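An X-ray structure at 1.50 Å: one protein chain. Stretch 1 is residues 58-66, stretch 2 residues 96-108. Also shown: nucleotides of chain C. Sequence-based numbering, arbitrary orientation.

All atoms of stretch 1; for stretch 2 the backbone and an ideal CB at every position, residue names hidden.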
ATOM      1  N   VAL A  58      -0.437 -15.335 -10.348  1.00 18.06           N
ATOM      2  CA  VAL A  58       0.940 -15.071 -10.778  1.00 20.57           C
ATOM      3  C   VAL A  58       0.985 -13.663 -11.377  1.00 19.59           C
ATOM      4  O   VAL A  58       0.076 -13.248 -12.120  1.00 20.59           O
ATOM      5  CB  VAL A  58       1.366 -16.094 -11.809  1.00 24.20           C
ATOM      6  CG1 VAL A  58       2.736 -15.779 -12.413  1.00 23.19           C
ATOM      7  CG2 VAL A  58       1.364 -17.466 -11.175  1.00 26.91           C
ATOM      8  N   LEU A  59       2.060 -12.942 -11.059  1.00 17.20           N
ATOM      9  CA  LEU A  59       2.336 -11.601 -11.570  1.00 18.22           C
ATOM     10  C   LEU A  59       3.827 -11.544 -11.912  1.00 17.12           C
ATOM     11  O   LEU A  59       4.658 -11.757 -11.042  1.00 19.12           O
ATOM     12  CB  LEU A  59       2.006 -10.551 -10.529  1.00 20.18           C
ATOM     13  CG  LEU A  59       2.274  -9.116 -10.996  1.00 24.19           C
ATOM     14  CD1 LEU A  59       1.330  -8.815 -12.109  1.00 28.44           C
ATOM     15  CD2 LEU A  59       2.052  -8.150  -9.865  1.00 25.18           C
ATOM     16  N   ASN A  60       4.133 -11.213 -13.156  1.00 17.15           N
ATOM     17  CA  ASN A  60       5.496 -11.133 -13.662  1.00 17.50           C
ATOM     18  C   ASN A  60       6.267 -12.412 -13.313  1.00 21.80           C
ATOM     19  O   ASN A  60       7.374 -12.345 -12.812  1.00 22.01           O
ATOM     20  CB  ASN A  60       6.192  -9.904 -13.069  1.00 18.53           C
ATOM     21  CG  ASN A  60       7.439  -9.493 -13.829  1.00 23.49           C
ATOM     22  OD1 ASN A  60       7.596  -9.816 -14.993  1.00 24.38           O
ATOM     23  ND2 ASN A  60       8.347  -8.755 -13.154  1.00 21.72           N
ATOM     24  N   SER A  61       5.628 -13.560 -13.568  1.00 19.31           N
ATOM     25  CA  SER A  61       6.201 -14.918 -13.391  1.00 21.02           C
ATOM     26  C   SER A  61       6.496 -15.339 -11.970  1.00 24.95           C
ATOM     27  O   SER A  61       7.229 -16.333 -11.792  1.00 27.55           O
ATOM     28  CB  SER A  61       7.526 -15.026 -14.175  1.00 27.36           C
ATOM     29  OG  SER A  61       7.332 -14.747 -15.559  1.00 36.04           O
ATOM     30  N   LYS A  62       6.038 -14.604 -10.957  1.00 20.65           N
ATOM     31  CA  LYS A  62       6.175 -15.031  -9.579  1.00 18.77           C
ATOM     32  C   LYS A  62       4.811 -15.052  -8.915  1.00 17.53           C
ATOM     33  O   LYS A  62       3.894 -14.340  -9.352  1.00 18.72           O
ATOM     34  CB  LYS A  62       7.147 -14.127  -8.805  1.00 20.13           C
ATOM     35  CG  LYS A  62       8.575 -14.271  -9.315  1.00 26.00           C
ATOM     36  CD  LYS A  62       9.518 -13.384  -8.518  1.00 32.11           C
ATOM     37  CE  LYS A  62      10.947 -13.674  -8.960  1.00 44.80           C
ATOM     38  NZ  LYS A  62      11.925 -12.807  -8.254  1.00 55.62           N
ATOM     39  N   ARG A  63       4.649 -15.853  -7.866  1.00 16.96           N
ATOM     40  CA  ARG A  63       3.359 -15.859  -7.141  1.00 17.42           C
ATOM     41  C   ARG A  63       3.033 -14.457  -6.633  1.00 15.98           C
ATOM     42  O   ARG A  63       3.910 -13.746  -6.183  1.00 18.31           O
ATOM     43  CB  ARG A  63       3.402 -16.848  -5.960  1.00 19.48           C
ATOM     44  CG  ARG A  63       2.024 -17.026  -5.279  1.00 20.26           C
ATOM     45  CD  ARG A  63       2.119 -18.102  -4.150  1.00 22.26           C
ATOM     46  NE  ARG A  63       2.839 -19.337  -4.529  1.00 24.32           N
ATOM     47  CZ  ARG A  63       2.224 -20.394  -5.054  1.00 24.40           C
ATOM     48  NH1 ARG A  63       0.906 -20.435  -5.248  1.00 25.21           N
ATOM     49  NH2 ARG A  63       2.918 -21.464  -5.367  1.00 29.03           N
ATOM     50  N   LEU A  64       1.782 -14.032  -6.745  1.00 16.60           N
ATOM     51  CA  LEU A  64       1.402 -12.691  -6.316  1.00 17.04           C
ATOM     52  C   LEU A  64       1.726 -12.418  -4.838  1.00 19.07           C
ATOM     53  O   LEU A  64       1.328 -13.212  -3.978  1.00 20.08           O
ATOM     54  CB  LEU A  64      -0.090 -12.554  -6.576  1.00 15.70           C
ATOM     55  CG  LEU A  64      -0.679 -11.218  -6.152  1.00 19.63           C
ATOM     56  CD1 LEU A  64      -0.135 -10.107  -7.036  1.00 21.78           C
ATOM     57  CD2 LEU A  64      -2.188 -11.349  -6.263  1.00 22.19           C
ATOM     58  N   ASP A  65       2.435 -11.314  -4.564  1.00 18.09           N
ATOM     59  CA  ASP A  65       2.874 -10.936  -3.204  1.00 20.77           C
ATOM     60  C   ASP A  65       1.825 -10.068  -2.498  1.00 16.97           C
ATOM     61  O   ASP A  65       1.882  -8.804  -2.524  1.00 18.65           O
ATOM     62  CB  ASP A  65       4.219 -10.186  -3.311  1.00 18.27           C
ATOM     63  CG  ASP A  65       4.746  -9.666  -1.980  1.00 18.87           C
ATOM     64  OD1 ASP A  65       4.160  -9.925  -0.905  1.00 20.78           O
ATOM     65  OD2 ASP A  65       5.813  -8.994  -2.039  1.00 21.55           O
ATOM     66  N   LEU A  66       0.858 -10.715  -1.890  1.00 17.48           N
ATOM     67  CA  LEU A  66      -0.283  -9.998  -1.287  1.00 16.98           C
ATOM     68  C   LEU A  66       0.106  -9.190  -0.075  1.00 17.28           C
ATOM     69  O   LEU A  66      -0.511  -8.145   0.212  1.00 18.23           O
ATOM     70  CB  LEU A  66      -1.391 -10.987  -0.873  1.00 18.15           C
ATOM     71  CG  LEU A  66      -2.119 -11.662  -1.981  1.00 18.21           C
ATOM     72  CD1 LEU A  66      -2.938 -12.797  -1.376  1.00 22.49           C
ATOM     73  CD2 LEU A  66      -3.075 -10.651  -2.601  1.00 19.74           C
ATOM     74  N   UNK A  96       7.535  -8.490  -4.329  1.00 16.60           N
ATOM     75  CA  UNK A  96       8.501  -9.478  -4.857  1.00 19.54           C
ATOM     76  C   UNK A  96       8.366  -9.657  -6.364  1.00 19.08           C
ATOM     77  O   UNK A  96       9.347 -10.090  -7.023  1.00 23.15           O
ATOM     78  CB  UNK A  96       8.311 -10.829  -4.165  1.00 19.54           C
ATOM     79  N   UNK A  97       7.193  -9.307  -6.916  1.00 16.74           N
ATOM     80  CA  UNK A  97       6.925  -9.486  -8.343  1.00 17.92           C
ATOM     81  C   UNK A  97       7.671  -8.489  -9.218  1.00 20.14           C
ATOM     82  O   UNK A  97       7.756  -8.676 -10.438  1.00 20.78           O
ATOM     83  CB  UNK A  97       5.423  -9.368  -8.607  1.00 17.92           C
ATOM     84  N   UNK A  98       8.201  -7.411  -8.626  1.00 19.10           N
ATOM     85  CA  UNK A  98       8.939  -6.458  -9.413  1.00 18.67           C
ATOM     86  C   UNK A  98      10.244  -7.004  -9.961  1.00 23.40           C
ATOM     87  O   UNK A  98      10.974  -7.715  -9.250  1.00 24.12           O
ATOM     88  CB  UNK A  98       9.218  -5.211  -8.572  1.00 18.67           C
ATOM     89  N   UNK A  99      10.543  -6.678 -11.215  1.00 23.94           N
ATOM     90  CA  UNK A  99      11.896  -6.811 -11.750  1.00 26.55           C
ATOM     91  C   UNK A  99      12.303  -5.478 -12.383  1.00 32.23           C
ATOM     92  O   UNK A  99      11.447  -4.701 -12.827  1.00 29.76           O
ATOM     93  CB  UNK A  99      11.978  -7.950 -12.768  1.00 26.55           C
ATOM     94  N   UNK A 100      13.616  -5.196 -12.356  1.00 34.48           N
ATOM     95  CA  UNK A 100      14.179  -3.934 -12.837  1.00 38.83           C
ATOM     96  C   UNK A 100      13.742  -3.632 -14.256  1.00 36.46           C
ATOM     97  O   UNK A 100      13.270  -2.540 -14.570  1.00 41.71           O
ATOM     98  CB  UNK A 100      15.707  -3.969 -12.763  1.00 38.83           C
ATOM     99  N   UNK A 101      13.922  -4.623 -15.115  1.00 38.06           N
ATOM    100  CA  UNK A 101      13.478  -4.538 -16.486  1.00 39.30           C
ATOM    101  C   UNK A 101      12.299  -5.478 -16.598  1.00 36.26           C
ATOM    102  O   UNK A 101      12.432  -6.693 -16.440  1.00 43.69           O
ATOM    103  CB  UNK A 101      14.589  -4.885 -17.479  1.00 39.30           C
ATOM    104  N   UNK A 102      11.143  -4.886 -16.813  1.00 39.73           N
ATOM    105  CA  UNK A 102       9.906  -5.628 -16.974  1.00 31.24           C
ATOM    106  C   UNK A 102       9.086  -4.864 -17.983  1.00 31.57           C
ATOM    107  O   UNK A 102       9.296  -3.650 -18.179  1.00 35.96           O
ATOM    108  CB  UNK A 102       9.159  -5.807 -15.651  1.00 31.24           C
ATOM    109  N   UNK A 103       8.157  -5.567 -18.617  1.00 28.39           N
ATOM    110  CA  UNK A 103       7.210  -4.934 -19.539  1.00 32.84           C
ATOM    111  C   UNK A 103       5.771  -5.066 -19.014  1.00 28.96           C
ATOM    112  O   UNK A 103       4.848  -5.425 -19.763  1.00 29.24           O
ATOM    113  CB  UNK A 103       7.326  -5.558 -20.931  1.00 32.84           C
ATOM    114  N   UNK A 104       5.599  -4.820 -17.722  1.00 28.08           N
ATOM    115  CA  UNK A 104       4.310  -4.959 -17.048  1.00 26.36           C
ATOM    116  C   UNK A 104       3.523  -3.670 -17.191  1.00 22.26           C
ATOM    117  O   UNK A 104       3.288  -2.939 -16.226  1.00 21.82           O
ATOM    118  CB  UNK A 104       4.496  -5.315 -15.572  1.00 26.36           C
ATOM    119  N   UNK A 105       3.175  -3.359 -18.431  1.00 21.36           N
ATOM    120  CA  UNK A 105       2.578  -2.099 -18.774  1.00 22.49           C
ATOM    121  C   UNK A 105       1.173  -1.917 -18.250  1.00 19.09           C
ATOM    122  O   UNK A 105       0.686  -0.778 -18.108  1.00 19.98           O
ATOM    123  CB  UNK A 105       2.577  -1.937 -20.295  1.00 22.49           C
ATOM    124  N   UNK A 106       0.500  -3.003 -17.946  1.00 19.83           N
ATOM    125  CA  UNK A 106      -0.852  -2.877 -17.406  1.00 18.90           C
ATOM    126  C   UNK A 106      -0.899  -3.236 -15.934  1.00 18.74           C
ATOM    127  O   UNK A 106      -1.945  -3.616 -15.396  1.00 19.43           O
ATOM    128  CB  UNK A 106      -1.824  -3.763 -18.188  1.00 18.90           C
ATOM    129  N   UNK A 107       0.239  -3.073 -15.258  1.00 16.25           N
ATOM    130  CA  UNK A 107       0.327  -3.618 -13.935  1.00 18.90           C
ATOM    131  C   UNK A 107      -0.518  -2.867 -12.925  1.00 17.71           C
ATOM    132  O   UNK A 107      -1.041  -3.473 -11.998  1.00 17.16           O
ATOM    133  CB  UNK A 107       1.789  -3.631 -13.483  1.00 18.90           C
ATOM    134  N   UNK A 108      -0.689  -1.546 -13.088  1.00 17.50           N
ATOM    135  CA  UNK A 108      -1.564  -0.867 -12.151  1.00 19.07           C
ATOM    136  C   UNK A 108      -2.982  -1.391 -12.176  1.00 19.79           C
ATOM    137  O   UNK A 108      -3.575  -1.687 -11.139  1.00 18.41           O
ATOM    138  CB  UNK A 108      -1.571   0.635 -12.442  1.00 19.07           C
TER
ATOM    139  P    DA C   4       2.518 -12.638 -15.929  1.00 25.22           P
ATOM    140  OP1  DA C   4       3.578 -13.434 -15.430  1.00 26.85           O
ATOM    141  OP2  DA C   4       2.046 -11.505 -15.185  1.00 22.95           O
ATOM    142  O5'  DA C   4       2.938 -12.051 -17.333  1.00 28.31           O
ATOM    143  C5'  DA C   4       3.466 -12.910 -18.331  1.00 37.09           C
ATOM    144  C4'  DA C   4       3.734 -12.153 -19.611  1.00 45.61           C
ATOM    145  O4'  DA C   4       2.501 -11.829 -20.272  1.00 43.21           O
ATOM    146  C3'  DA C   4       4.496 -10.844 -19.478  1.00 44.50           C
ATOM    147  O3'  DA C   4       5.329 -10.813 -20.627  1.00 46.83           O
ATOM    148  C2'  DA C   4       3.412  -9.794 -19.579  1.00 36.45           C
ATOM    149  C1'  DA C   4       2.428 -10.438 -20.517  1.00 38.32           C
ATOM    150  N9   DA C   4       1.042 -10.061 -20.344  1.00 34.83           N
ATOM    151  C8   DA C   4       0.358  -9.855 -19.178  1.00 36.56           C
ATOM    152  N7   DA C   4      -0.917  -9.639 -19.345  1.00 33.93           N
ATOM    153  C5   DA C   4      -1.088  -9.710 -20.716  1.00 26.38           C
ATOM    154  C6   DA C   4      -2.206  -9.547 -21.534  1.00 24.92           C
ATOM    155  N6   DA C   4      -3.424  -9.284 -21.071  1.00 26.70           N
ATOM    156  N1   DA C   4      -2.035  -9.687 -22.862  1.00 29.62           N
ATOM    157  C2   DA C   4      -0.811  -9.941 -23.326  1.00 28.05           C
ATOM    158  N3   DA C   4       0.315 -10.119 -22.661  1.00 30.21           N
ATOM    159  C4   DA C   4       0.108  -9.994 -21.342  1.00 32.06           C
ATOM    160  P    DA C   6       5.967  -5.129 -25.943  1.00 39.97           P
ATOM    161  OP1  DA C   6       6.984  -5.454 -26.964  1.00 52.48           O
ATOM    162  OP2  DA C   6       6.299  -4.193 -24.850  1.00 38.94           O
ATOM    163  O5'  DA C   6       4.740  -4.544 -26.782  1.00 44.16           O
ATOM    164  C5'  DA C   6       4.052  -5.396 -27.694  1.00 36.57           C
ATOM    165  C4'  DA C   6       2.837  -4.677 -28.302  1.00 33.68           C
ATOM    166  O4'  DA C   6       1.755  -4.650 -27.333  1.00 30.83           O
ATOM    167  C3'  DA C   6       3.056  -3.232 -28.725  1.00 36.62           C
ATOM    168  O3'  DA C   6       2.280  -2.959 -29.901  1.00 40.66           O
ATOM    169  C2'  DA C   6       2.535  -2.436 -27.518  1.00 33.99           C
ATOM    170  C1'  DA C   6       1.374  -3.297 -27.058  1.00 32.90           C
ATOM    171  N9   DA C   6       1.106  -3.230 -25.624  1.00 28.41           N
ATOM    172  C8   DA C   6       2.027  -3.340 -24.598  1.00 27.69           C
ATOM    173  N7   DA C   6       1.493  -3.305 -23.402  1.00 23.58           N
ATOM    174  C5   DA C   6       0.126  -3.148 -23.655  1.00 20.91           C
ATOM    175  C6   DA C   6      -0.984  -3.062 -22.795  1.00 18.72           C
ATOM    176  N6   DA C   6      -0.905  -3.091 -21.452  1.00 19.85           N
ATOM    177  N1   DA C   6      -2.201  -2.937 -23.398  1.00 21.11           N
ATOM    178  C2   DA C   6      -2.280  -2.908 -24.720  1.00 21.83           C
ATOM    179  N3   DA C   6      -1.307  -3.009 -25.630  1.00 24.83           N
ATOM    180  C4   DA C   6      -0.121  -3.151 -25.020  1.00 23.02           C
ATOM    181  P    DG C   5       6.506  -9.811 -20.754  1.00 50.41           P
ATOM    182  OP1  DG C   5       7.647 -10.578 -21.309  1.00 62.72           O
ATOM    183  OP2  DG C   5       6.657  -8.986 -19.534  1.00 48.29           O
ATOM    184  O5'  DG C   5       5.972  -8.802 -21.876  1.00 46.31           O
ATOM    185  C5'  DG C   5       5.708  -9.302 -23.153  1.00 42.86           C
ATOM    186  C4'  DG C   5       4.855  -8.330 -23.929  1.00 43.07           C
ATOM    187  O4'  DG C   5       3.543  -8.261 -23.345  1.00 35.56           O
ATOM    188  C3'  DG C   5       5.366  -6.887 -24.014  1.00 37.42           C
ATOM    189  O3'  DG C   5       5.386  -6.528 -25.404  1.00 41.36           O
ATOM    190  C2'  DG C   5       4.307  -6.078 -23.239  1.00 32.62           C
ATOM    191  C1'  DG C   5       3.082  -6.939 -23.497  1.00 35.04           C
ATOM    192  N9   DG C   5       1.984  -6.755 -22.571  1.00 31.12           N
ATOM    193  C8   DG C   5       2.036  -6.686 -21.209  1.00 30.84           C
ATOM    194  N7   DG C   5       0.863  -6.514 -20.665  1.00 26.75           N
ATOM    195  C5   DG C   5      -0.012  -6.502 -21.747  1.00 24.90           C
ATOM    196  C6   DG C   5      -1.413  -6.319 -21.797  1.00 22.02           C
ATOM    197  O6   DG C   5      -2.189  -6.190 -20.834  1.00 24.80           O
ATOM    198  N1   DG C   5      -1.885  -6.320 -23.088  1.00 22.36           N
ATOM    199  C2   DG C   5      -1.086  -6.455 -24.200  1.00 24.84           C
ATOM    200  N2   DG C   5      -1.676  -6.439 -25.368  1.00 25.59           N
ATOM    201  N3   DG C   5       0.213  -6.623 -24.153  1.00 23.94           N
ATOM    202  C4   DG C   5       0.673  -6.611 -22.914  1.00 27.68           C

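Position 96 has its CA-to-CB bond pointing toward stretch 1, with the ideal CB 3.8 Å from Asp65 OD2. An acid on offer favours a basic side chain, though a small polar one would also fit. The deposited residue is Arg96. Its backbone N donates to Asp65 OD2 (2.9 Å), a bond any residue with an amide hydrogen could make. The side chain adds charge: Asp65 OD1 lies over one face of the guanidinium, 3.9 Å from Arg96 NH2. This is a long salt bridge, and no N-H points at the oxygen. One water joins Arg96 NE to Arg63 O. Another joins Arg96 O to Lys62 NZ.

Position 97 points sideways, but its ideal CB is 3.5 Å from Leu59 O. Beyond it stretch 1 offers backbone groups: the carbonyls of Leu59 and Arg63 and the N of Asp65. A side chain with both donor and acceptor suits this place, so Asn or Gln comes to mind; a short one is favoured by the close backbone. The deposited residue is Asn97. ND2 donates to Leu59 O (2.9 Å) and to Arg63 O (3.0 Å). OD1 accepts from Asp65 N (3.1 Å). One amide thus ties the turn from Leu59 to Lys62 to the segment that follows it. The backbone also takes part, since Asn97 O accepts from Asn60 ND2 (2.8 Å).

Position 98 points away, and no stretch 1 atom is within 5.5 Å of the ideal CB. Many residues would do. It is His98, whose backbone O binds the water held by Lys62 NZ.

Position 99 points toward stretch 1, its ideal CB 3.7 Å from Asn60 ND2. A small side chain with an acceptor fits: Ser, Thr, perhaps Asp or Asn. It is Thr99. OG1 accepts from Asn60 ND2 (3.0 Å) and donates to the backbone O of 101.

Positions 100 and 101 have no contact with stretch 1, which sets no preference. They are Leu100 and Thr101.

Position 102 points toward Asn60, with the ideal CB 3.9 Å from its ND2. Small or medium residues would suit. It is Asn102, whose amide serves its own loop: ND2 donates to Thr99 O (2.8 Å), and OD1 accepts from the backbone N of 104.

Position 103 points sideways, near the phosphates of chain C. A basic residue is expected. Arg103 NE donates to DA6 OP2 (3.1 Å).

Position 104 points toward stretch 1, but its ideal CB is 5.4 Å from Asn60 CG. The gap calls for a long apolar side chain, such as Leu or Met. Met104 reaches across, placing CE 3.3 Å from Leu59 CD1.

Position 105 is out of reach of stretch 1 but near bases; a polar residue suits. Thr105 OG1 donates to DA6 N7 (2.7 Å).

Position 106 leaves the choice open. Gly106 is the N-cap of a helix.

Position 107 points toward Leu59, so an apolar residue fits. Val107 CG2 lies 4.1 Å from Leu59 CD1.

Position 108 is out of reach. It is Gly108.

Stretch 2 96-108: RNHTLTNRMTGVG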
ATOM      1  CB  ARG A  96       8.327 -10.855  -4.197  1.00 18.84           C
ATOM      2  CG  ARG A  96       8.735 -10.868  -2.778  1.00 20.75           C
ATOM      3  CD  ARG A  96       8.779 -12.360  -2.337  1.00 20.46           C
ATOM      4  NE  ARG A  96       7.459 -12.949  -2.183  1.00 22.37           N
ATOM      5  CZ  ARG A  96       6.812 -12.956  -1.021  1.00 25.65           C
ATOM      6  NH1 ARG A  96       7.365 -12.381   0.040  1.00 27.15           N
ATOM      7  NH2 ARG A  96       5.618 -13.501  -0.910  1.00 27.97           N
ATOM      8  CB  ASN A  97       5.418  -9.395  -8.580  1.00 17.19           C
ATOM      9  CG  ASN A  97       4.678 -10.324  -7.682  1.00 19.09           C
ATOM     10  OD1 ASN A  97       4.339  -9.988  -6.555  1.00 18.54           O
ATOM     11  ND2 ASN A  97       4.487 -11.558  -8.151  1.00 17.03           N
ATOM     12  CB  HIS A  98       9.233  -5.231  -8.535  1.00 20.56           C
ATOM     13  CG  HIS A  98      10.083  -4.204  -9.203  1.00 25.08           C
ATOM     14  ND1 HIS A  98       9.596  -3.291 -10.115  1.00 27.12           N
ATOM     15  CD2 HIS A  98      11.401  -3.936  -9.054  1.00 24.99           C
ATOM     16  CE1 HIS A  98      10.575  -2.478 -10.485  1.00 22.62           C
ATOM     17  NE2 HIS A  98      11.679  -2.855  -9.866  1.00 29.92           N
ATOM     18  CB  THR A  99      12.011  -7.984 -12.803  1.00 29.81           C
ATOM     19  OG1 THR A  99      11.051  -7.803 -13.856  1.00 31.55           O
ATOM     20  CG2 THR A  99      11.777  -9.341 -12.144  1.00 29.58           C
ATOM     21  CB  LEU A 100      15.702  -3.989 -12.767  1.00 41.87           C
ATOM     22  CG  LEU A 100      16.405  -2.689 -13.134  1.00 51.05           C
ATOM     23  CD1 LEU A 100      16.962  -2.041 -11.870  1.00 51.92           C
ATOM     24  CD2 LEU A 100      17.514  -2.968 -14.165  1.00 53.86           C
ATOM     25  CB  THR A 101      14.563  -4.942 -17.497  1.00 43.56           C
ATOM     26  OG1 THR A 101      14.866  -6.328 -17.321  1.00 49.86           O
ATOM     27  CG2 THR A 101      15.820  -4.107 -17.311  1.00 40.18           C
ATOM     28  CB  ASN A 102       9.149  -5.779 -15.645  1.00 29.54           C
ATOM     29  CG  ASN A 102       8.516  -4.473 -15.171  1.00 34.96           C
ATOM     30  OD1 ASN A 102       7.476  -4.065 -15.670  1.00 32.40           O
ATOM     31  ND2 ASN A 102       9.136  -3.818 -14.204  1.00 29.20           N
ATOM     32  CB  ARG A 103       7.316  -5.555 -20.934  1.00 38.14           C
ATOM     33  CG  ARG A 103       8.600  -5.207 -21.696  1.00 50.22           C
ATOM     34  CD  ARG A 103       8.848  -3.699 -21.714  1.00 61.31           C
ATOM     35  NE  ARG A 103       7.819  -2.953 -22.445  1.00 70.67           N
ATOM     36  CZ  ARG A 103       7.568  -1.651 -22.285  1.00 67.15           C
ATOM     37  NH1 ARG A 103       8.261  -0.935 -21.406  1.00 64.77           N
ATOM     38  NH2 ARG A 103       6.612  -1.064 -22.997  1.00 62.48           N
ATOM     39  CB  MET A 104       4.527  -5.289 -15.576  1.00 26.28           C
ATOM     40  CG  MET A 104       5.218  -6.668 -15.385  1.00 23.83           C
ATOM     41  SD  MET A 104       4.197  -8.081 -15.857  1.00 32.07           S
ATOM     42  CE  MET A 104       2.735  -7.803 -14.904  1.00 42.14           C
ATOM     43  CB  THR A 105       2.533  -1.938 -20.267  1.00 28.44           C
ATOM     44  OG1 THR A 105       1.982  -3.126 -20.786  1.00 24.48           O
ATOM     45  CG2 THR A 105       3.956  -1.758 -20.825  1.00 29.78           C
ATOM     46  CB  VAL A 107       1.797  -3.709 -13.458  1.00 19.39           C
ATOM     47  CG1 VAL A 107       2.353  -2.318 -13.032  1.00 21.06           C
ATOM     48  CG2 VAL A 107       1.894  -4.721 -12.306  1.00 22.58           C
TER
HETATM   49  O   HOH W   1      10.860 -10.432  -9.402  1.00 43.67           O
HETATM   50  O   HOH W   2       5.881 -13.804  -4.398  1.00 31.65           O
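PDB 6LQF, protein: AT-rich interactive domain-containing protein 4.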